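Local coordinates for ethylbenzene dehydrogenase beta-subunit (Aromatoleum aromaticum, PDB 2IVF), which holds three iron/sulfur (SF4) clusters and one fe3-s4 cluster as the iron-sulfur subunit of a multi-subunit dehydrogenase, and probably relays electrons along them, at residues N152-P157 and C194-I199; R188-A193 and Q206-C211. One frame throughout, in Å; residues are numbered along the deposited sequence.

How the interactions relate
Along the chain the segments come in the order 152-157, 188-193, 194-199 and 206-211, so the two contacts alternate and cross. Interaction 1 closes a long loop from the loop before helix 158-162 to the loop after helix 189-193, with an SF4 cluster between its ends. Before that loop is complete, interaction 2 begins at helix 189-193, and it closes a shorter one on strand 207-210, next to the fe3-s4 cluster. Helix 189-193 leads directly into the turn at 194-197, which joins the contacts, and Lys197 NZ reaches back to Glu192 O at 3.0 Å, a probable hydrogen bond. Elsewhere His153 CE1 packs on Lys210 NZ at 3.4 Å.

Interaction 1. Residues N152-P157 and C194-I199; sequences NHCTNP and CPYKAI. With SF4 (iron/sulfur cluster), chain S.
Asn152 and Tyr196 meet beside an SF4 cluster held in a ferredoxin-like cysteine framework: Cys154 and Cys194 ligate it from the two segments, and Cys151 and Cys159 also line its pocket. The tight part is the amide over the phenol ring. Asn152 ND2 sits 3.1 Å above the ring plane, over the centre, with amide and ring planes turned 60° apart. Chi1 of Asn152 (-60°, CG anti to the carbonyl carbon) brings ND2 over the ring, the two side chains crossing at about a right angle. Tyr196 OH is hydrogen-bonded to Leu260 O, which fixes the far end of the ring. Tyr196 CD2 lies 3.6 Å from S2 of the cluster, while Cys154 SG, on iron FE3 at 2.3 Å, approaches the ring obliquely. Ile199 CG1 packs against S3 of the cluster at 3.2 Å. The other side is loose: Thr155 and Asn156 are exposed, stand well clear of 194-199, and hydrogen-bond elsewhere, Thr155 OG1 to Asn269 OD1 and Asn156 ND2 to Gly265 O. A type I turn runs from Cys194 to Lys197. The next residue, Ala198, donates from N an almost straight bond (176°) to Cys194 SG, 3.2 Å away, which would stabilise charge on the thiolate. Cys194 O is gripped twice: Lys197 NZ comes in above the carbonyl plane at 2.8 Å, and Lys197 N arrives from the opposite face.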
# COMPACT_ATOMS: atom_id res chain seq x y z
N ASN B 152 -6.79 22.34 12.32
CA ASN B 152 -5.96 23.45 11.93
C ASN B 152 -5.44 24.29 13.10
O ASN B 152 -4.71 25.23 12.88
CB ASN B 152 -6.73 24.32 10.90
CG ASN B 152 -7.10 23.55 9.68
OD1 ASN B 152 -6.22 23.13 8.92
ND2 ASN B 152 -8.39 23.24 9.53
N HIS B 153 -5.85 23.98 14.33
CA HIS B 153 -5.46 24.76 15.50
C HIS B 153 -5.54 26.22 15.25
O HIS B 153 -4.60 27.01 15.49
CB HIS B 153 -4.12 24.29 16.04
CG HIS B 153 -4.15 22.86 16.41
ND1 HIS B 153 -4.69 22.42 17.61
CD2 HIS B 153 -3.85 21.74 15.71
CE1 HIS B 153 -4.65 21.10 17.65
NE2 HIS B 153 -4.13 20.67 16.51
N CYS B 154 -6.75 26.58 14.80
CA CYS B 154 -7.07 27.89 14.34
C CYS B 154 -6.74 29.00 15.33
O CYS B 154 -6.76 28.83 16.56
CB CYS B 154 -8.56 27.93 13.99
SG CYS B 154 -9.00 26.67 12.78
N THR B 155 -6.46 30.16 14.76
CA THR B 155 -6.25 31.39 15.56
C THR B 155 -7.57 31.92 16.06
O THR B 155 -7.65 32.50 17.15
CB THR B 155 -5.59 32.45 14.67
OG1 THR B 155 -4.33 31.94 14.20
CG2 THR B 155 -5.39 33.75 15.40
N ASN B 156 -8.64 31.75 15.26
CA ASN B 156 -9.97 32.15 15.69
C ASN B 156 -10.90 30.95 15.63
O ASN B 156 -11.76 30.88 14.75
CB ASN B 156 -10.49 33.27 14.84
CG ASN B 156 -11.88 33.69 15.23
OD1 ASN B 156 -12.19 33.75 16.42
ND2 ASN B 156 -12.77 33.94 14.24
N PRO B 157 -10.71 29.98 16.55
CA PRO B 157 -11.39 28.69 16.46
C PRO B 157 -12.88 28.79 16.69
O PRO B 157 -13.33 29.39 17.69
CB PRO B 157 -10.71 27.82 17.52
CG PRO B 157 -9.93 28.72 18.36
CD PRO B 157 -9.79 30.07 17.69
N CYS B 194 -17.30 23.89 13.78
CA CYS B 194 -16.03 23.74 13.12
C CYS B 194 -16.31 23.51 11.64
O CYS B 194 -16.84 22.47 11.29
CB CYS B 194 -15.21 22.58 13.67
SG CYS B 194 -13.85 22.15 12.54
N PRO B 195 -15.91 24.46 10.77
CA PRO B 195 -16.26 24.34 9.37
C PRO B 195 -15.41 23.31 8.68
O PRO B 195 -15.65 23.02 7.52
CB PRO B 195 -15.93 25.71 8.84
CG PRO B 195 -14.81 26.14 9.66
CD PRO B 195 -15.10 25.65 11.03
N TYR B 196 -14.40 22.80 9.38
CA TYR B 196 -13.58 21.68 8.85
C TYR B 196 -14.05 20.29 9.29
O TYR B 196 -13.48 19.24 8.88
CB TYR B 196 -12.15 21.90 9.31
CG TYR B 196 -11.57 23.16 8.78
CD1 TYR B 196 -10.98 23.22 7.52
CD2 TYR B 196 -11.59 24.30 9.54
CE1 TYR B 196 -10.48 24.44 7.00
CE2 TYR B 196 -11.07 25.52 9.07
CZ TYR B 196 -10.50 25.58 7.80
OH TYR B 196 -10.01 26.81 7.39
N LYS B 197 -15.02 20.28 10.19
CA LYS B 197 -15.49 19.07 10.87
C LYS B 197 -14.35 18.25 11.43
O LYS B 197 -14.26 17.04 11.20
CB LYS B 197 -16.43 18.26 9.96
CG LYS B 197 -17.71 19.04 9.61
CD LYS B 197 -18.58 19.25 10.86
CE LYS B 197 -19.75 20.20 10.69
NZ LYS B 197 -19.42 21.64 10.51
N ALA B 198 -13.45 18.96 12.11
CA ALA B 198 -12.22 18.40 12.69
C ALA B 198 -12.40 18.08 14.20
O ALA B 198 -11.43 17.84 14.92
CB ALA B 198 -11.05 19.35 12.47
N ILE B 199 -13.63 18.09 14.69
CA ILE B 199 -13.94 17.58 16.02
C ILE B 199 -14.95 16.48 15.82
O ILE B 199 -15.86 16.62 14.98
CB ILE B 199 -14.56 18.65 16.95
CG1 ILE B 199 -13.72 19.91 17.03
CG2 ILE B 199 -14.76 18.09 18.35
CD1 ILE B 199 -14.11 20.87 18.24
FE1 SF4 S . -12.08 23.14 13.72
FE2 SF4 S . -11.56 24.17 16.09
FE3 SF4 S . -10.23 25.09 13.87
FE4 SF4 S . -9.68 22.58 14.83
S1 SF4 S . -9.30 24.59 15.90
S2 SF4 S . -10.08 23.18 12.64
S3 SF4 S . -11.70 21.96 15.63
S4 SF4 S . -12.48 25.33 14.32

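Interaction 2. Residues R188-A193 and Q206-C211; sequences RHCVEA and QTSEKC. With F3S (Fe3-s4 cluster), chain R; SF4 (iron/sulfur cluster), chain U; GOL (glycerol), chain V.
Ser208 points its side chain at the start of helix 189-193 and touches three residues there. Its OG lies 3.6 Å from Arg188 CG and 3.8 Å from Val191 CG2, and its CB packs against Cys190 SG. The same OG is 3.1 Å from S2 of the fe3-s4 cluster, the close polar neighbour of this buried hydroxyl, which has no conventional hydrogen-bond partner in the model. Arg188 N, at the N-cap, approaches that sulfur too, at 3.2 Å. Cys190 SG, tucked between the backbone N and the carbonyl carbon (chi1 57°), ligates iron FE4. This is the ferredoxin-like arrangement of a short helix bearing a cluster cysteine against a two-stranded antiparallel sheet, 199-202 with 207-210. Ile199 and Phe201 of the partner strand pack on Ser208, and Phe201 makes a cation-pi contact with Arg188. Arg188 NE hydrogen-bonds to Gly186 O, and NH1 to the backbone of a neighbouring protein chain; a glycerol, probably from the crystallisation liquor, takes a weak hydrogen bond from NH2. Past Ser208 the strand leads to an SF4 cluster distinct from interaction 1's, where Cys211 SG ligates iron FE1 at 2.2 Å. Lys210 NZ hydrogen-bonds to Cys211 O at 2.6 Å and also to Val177 O.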
# COMPACT_ATOMS: atom_id res chain seq x y z
N ARG B 188 -21.83 18.86 21.37
CA ARG B 188 -21.56 18.83 19.90
C ARG B 188 -21.91 20.11 19.11
O ARG B 188 -21.90 20.11 17.87
CB ARG B 188 -22.18 17.59 19.28
CG ARG B 188 -21.41 16.34 19.63
CD ARG B 188 -22.31 15.13 19.30
NE ARG B 188 -23.22 14.84 20.38
CZ ARG B 188 -24.20 13.94 20.32
NH1 ARG B 188 -24.43 13.24 19.22
NH2 ARG B 188 -24.93 13.74 21.39
N HIS B 189 -22.07 21.23 19.80
CA HIS B 189 -22.16 22.53 19.11
C HIS B 189 -20.85 22.81 18.40
O HIS B 189 -20.86 23.33 17.28
CB HIS B 189 -22.47 23.65 20.12
CG HIS B 189 -23.70 23.39 20.90
ND1 HIS B 189 -24.93 23.28 20.32
CD2 HIS B 189 -23.89 23.24 22.23
CE1 HIS B 189 -25.84 23.05 21.26
NE2 HIS B 189 -25.23 23.02 22.42
N CYS B 190 -19.74 22.44 19.04
CA CYS B 190 -18.39 22.60 18.50
C CYS B 190 -18.24 21.88 17.21
O CYS B 190 -17.61 22.37 16.29
CB CYS B 190 -17.34 22.08 19.48
SG CYS B 190 -17.59 20.31 19.93
N VAL B 191 -18.81 20.69 17.14
CA VAL B 191 -18.75 19.91 15.90
C VAL B 191 -19.45 20.61 14.73
O VAL B 191 -18.91 20.68 13.61
CB VAL B 191 -19.34 18.50 16.10
CG1 VAL B 191 -19.21 17.70 14.82
CG2 VAL B 191 -18.65 17.78 17.26
N GLU B 192 -20.64 21.13 14.99
CA GLU B 192 -21.39 21.87 13.99
C GLU B 192 -20.67 23.18 13.59
O GLU B 192 -20.69 23.61 12.43
CB GLU B 192 -22.79 22.22 14.54
CG GLU B 192 -23.68 21.02 14.90
CD GLU B 192 -24.88 21.40 15.76
OE1 GLU B 192 -24.99 22.55 16.19
OE2 GLU B 192 -25.71 20.53 16.01
N ALA B 193 -20.05 23.82 14.58
CA ALA B 193 -19.35 25.08 14.39
C ALA B 193 -18.02 24.98 13.63
O ALA B 193 -17.64 25.93 12.98
CB ALA B 193 -19.11 25.74 15.75
N GLN B 206 -19.12 9.90 25.33
CA GLN B 206 -20.08 10.96 25.12
C GLN B 206 -19.44 12.32 25.30
O GLN B 206 -20.03 13.26 25.82
CB GLN B 206 -21.31 10.76 25.98
CG GLN B 206 -22.11 9.55 25.51
CD GLN B 206 -23.30 9.29 26.39
OE1 GLN B 206 -24.33 9.95 26.25
NE2 GLN B 206 -23.16 8.34 27.32
N THR B 207 -18.20 12.40 24.86
CA THR B 207 -17.49 13.67 24.74
C THR B 207 -17.06 13.70 23.29
O THR B 207 -17.22 12.70 22.56
CB THR B 207 -16.21 13.71 25.62
OG1 THR B 207 -15.31 12.68 25.16
CG2 THR B 207 -16.53 13.56 27.13
N SER B 208 -16.60 14.86 22.86
CA SER B 208 -15.98 15.01 21.58
C SER B 208 -14.45 15.10 21.72
O SER B 208 -13.91 15.56 22.73
CB SER B 208 -16.54 16.23 20.86
OG SER B 208 -17.93 16.04 20.55
N GLU B 209 -13.79 14.59 20.70
CA GLU B 209 -12.36 14.54 20.66
C GLU B 209 -11.87 15.08 19.32
O GLU B 209 -12.63 15.23 18.37
CB GLU B 209 -11.91 13.11 20.81
CG GLU B 209 -12.30 12.49 22.14
CD GLU B 209 -11.45 11.31 22.48
OE1 GLU B 209 -10.21 11.47 22.59
OE2 GLU B 209 -12.03 10.23 22.67
N LYS B 210 -10.57 15.31 19.26
CA LYS B 210 -9.97 15.94 18.12
C LYS B 210 -8.44 15.78 18.20
O LYS B 210 -7.87 15.42 19.23
CB LYS B 210 -10.32 17.44 18.15
CG LYS B 210 -9.69 18.21 19.29
CD LYS B 210 -10.00 19.68 19.25
CE LYS B 210 -9.33 20.45 18.15
NZ LYS B 210 -7.86 20.21 18.13
N CYS B 211 -7.80 16.15 17.11
CA CYS B 211 -6.35 16.24 17.08
C CYS B 211 -5.85 17.05 18.25
O CYS B 211 -6.32 18.15 18.49
CB CYS B 211 -5.93 16.84 15.76
SG CYS B 211 -4.25 17.34 15.57
FE1 F3S R . -18.07 19.04 24.40
FE3 F3S R . -18.63 21.63 24.24
FE4 F3S R . -18.35 20.31 22.05
S1 F3S R . -19.50 20.13 25.66
S2 F3S R . -18.92 18.19 22.53
S3 F3S R . -16.82 20.62 23.62
S4 F3S R . -19.88 21.87 22.41
FE1 SF4 U . -3.03 15.51 15.37
FE2 SF4 U . -3.05 12.89 15.13
FE3 SF4 U . -1.33 14.35 13.67
FE4 SF4 U . -0.87 14.08 16.31
S1 SF4 U . -0.82 12.40 14.74
S2 SF4 U . -0.83 16.04 15.15
S3 SF4 U . -3.04 14.01 17.15
S4 SF4 U . -3.67 14.34 13.53
C1 GOL V . -27.33 13.70 25.10
O1 GOL V . -28.40 14.14 24.27
C2 GOL V . -25.95 13.72 24.43
O2 GOL V . -25.62 15.02 23.96
C3 GOL V . -24.83 13.35 25.38
O3 GOL V . -25.18 12.24 26.16